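TrwG protein (Bartonella grahamii, PDB 4NHF) is a VirB8-family protein, here its soluble domain, that probably takes part in assembling a type IV secretion system. Local coordinates at residues Glu57-Tyr61 against Asp62-Leu66. Sequence-based numbering, arbitrary orientation.
Sequences ENYDY and DTIQL. With CA (calcium ion), chain G.
A calcium site shared by two subunits sits where helix 42-57 leads into helix 64-73 of this VirB8 domain, at an Asx turn superimposed on a type I beta turn, where Asp60 and Asp62 meet. It illustrates how one carboxylate can serve both a turn and a metal's second shell. Asp62 OD2 binds the calcium directly at 2.4 Å, and Asp60 and Asp62 of the second subunit are ligands too, so the ion bridges the two copies. On this chain Asp60 reaches the ion through water: water 3, a calcium ligand, donates to Asp60 OD1, and water 2, another ligand, donates to Asp60 OD2 at 2.7 Å. A chi1 of -174° turns the Asp60 carboxylate away from its own N and alongside the chain that follows, where OD1 takes the N-H of Asp62 from above the carboxylate plane, N to OD1 3.0 Å, and forms the Asx turn. The close acidic groups probably raise the affinity for a cation, and the salt bridge from Asp60 OD2 to Arg102 should offset part of their charge. The beta turn is closed by Thr63 N, which bonds to Asp60 O at 2.9 Å. On the other side of the Asp60 backbone, Ile64 CD1 lies 3.9 Å from Tyr61 CD1, and Ile64 CG1 lies 3.9 Å from Tyr59 CE1; Tyr59 OH bonds to Ser98 O. Asn58 ND2 and Thr63 OG1 both bond to Asn67 OD1, and both also meet water 1, which accepts from Asn58 ND2 and donates to Thr63 OG1 and, at 2.8 Å, to Asp60 OD2.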
# COMPACT_ATOMS: atom_id res chain seq x y z
N GLU A 57 -7.01 -6.12 7.53
CA GLU A 57 -7.17 -6.08 8.98
C GLU A 57 -7.07 -4.68 9.52
O GLU A 57 -7.47 -4.43 10.63
CB GLU A 57 -6.16 -7.02 9.66
CG GLU A 57 -6.34 -8.51 9.31
CD GLU A 57 -7.64 -9.13 9.80
OE1 GLU A 57 -8.29 -8.60 10.70
OE2 GLU A 57 -8.01 -10.17 9.26
N ASN A 58 -6.56 -3.74 8.71
CA ASN A 58 -6.45 -2.31 9.10
C ASN A 58 -7.84 -1.67 9.16
O ASN A 58 -8.70 -2.05 8.38
CB ASN A 58 -5.62 -1.57 8.03
CG ASN A 58 -5.24 -0.14 8.44
OD1 ASN A 58 -4.70 0.09 9.53
ND2 ASN A 58 -5.53 0.80 7.59
N TYR A 59 -8.08 -0.70 10.06
CA TYR A 59 -9.25 0.16 9.91
C TYR A 59 -8.78 1.59 10.11
O TYR A 59 -8.18 1.87 11.14
CB TYR A 59 -10.38 -0.12 10.93
CG TYR A 59 -11.51 0.80 10.67
CD1 TYR A 59 -12.38 0.57 9.62
CD2 TYR A 59 -11.64 1.97 11.38
CE1 TYR A 59 -13.36 1.47 9.32
CE2 TYR A 59 -12.62 2.86 11.10
CZ TYR A 59 -13.51 2.61 10.08
OH TYR A 59 -14.52 3.54 9.84
N ASP A 60 -9.00 2.44 9.10
CA ASP A 60 -8.66 3.86 9.16
C ASP A 60 -9.71 4.52 8.31
O ASP A 60 -9.78 4.25 7.12
CB ASP A 60 -7.24 4.11 8.60
CG ASP A 60 -6.75 5.58 8.78
OD1 ASP A 60 -7.61 6.51 8.90
OD2 ASP A 60 -5.49 5.80 8.72
N TYR A 61 -10.56 5.35 8.91
CA TYR A 61 -11.62 6.03 8.18
C TYR A 61 -11.06 6.69 6.89
O TYR A 61 -11.70 6.71 5.83
CB TYR A 61 -12.28 7.09 9.09
CG TYR A 61 -13.46 7.78 8.46
CD1 TYR A 61 -14.66 7.10 8.27
CD2 TYR A 61 -13.37 9.09 8.01
CE1 TYR A 61 -15.74 7.71 7.66
CE2 TYR A 61 -14.44 9.71 7.39
CZ TYR A 61 -15.62 9.00 7.21
OH TYR A 61 -16.71 9.60 6.60
N ASP A 62 -9.85 7.25 6.97
CA ASP A 62 -9.34 8.06 5.89
C ASP A 62 -8.86 7.11 4.73
O ASP A 62 -8.78 7.54 3.62
CB ASP A 62 -8.15 8.87 6.36
CG ASP A 62 -8.53 10.07 7.19
OD1 ASP A 62 -9.74 10.32 7.40
OD2 ASP A 62 -7.56 10.81 7.59
N THR A 63 -8.60 5.85 4.98
CA THR A 63 -8.16 4.97 3.91
C THR A 63 -9.10 3.78 3.66
O THR A 63 -8.72 2.83 3.02
CB THR A 63 -6.72 4.47 4.16
OG1 THR A 63 -6.66 3.61 5.30
CG2 THR A 63 -5.77 5.58 4.34
N ILE A 64 -10.34 3.83 4.15
CA ILE A 64 -11.27 2.73 3.94
C ILE A 64 -11.39 2.36 2.48
O ILE A 64 -11.34 1.18 2.16
CB ILE A 64 -12.70 3.03 4.37
CG1 ILE A 64 -12.78 3.26 5.85
CG2 ILE A 64 -13.61 1.86 4.02
CD1 ILE A 64 -14.12 3.81 6.21
N GLN A 65 -11.54 3.36 1.59
CA GLN A 65 -11.74 3.09 0.16
C GLN A 65 -10.62 2.26 -0.36
O GLN A 65 -10.87 1.23 -0.98
CB GLN A 65 -11.84 4.36 -0.71
N LEU A 66 -9.40 2.72 -0.15
CA LEU A 66 -8.23 1.98 -0.57
C LEU A 66 -8.07 0.57 0.08
O LEU A 66 -7.67 -0.39 -0.61
CB LEU A 66 -6.99 2.78 -0.28
CG LEU A 66 -5.67 2.11 -0.47
CD1 LEU A 66 -5.42 1.92 -1.95
CD2 LEU A 66 -4.61 3.05 0.11
CA CA G . -5.47 10.43 8.68
O HOH W 1 -4.35 3.70 7.26
O HOH W 2 -5.02 8.15 7.57
O HOH W 3 -6.58 8.62 9.72
O HOH W 4 -5.37 12.78 8.81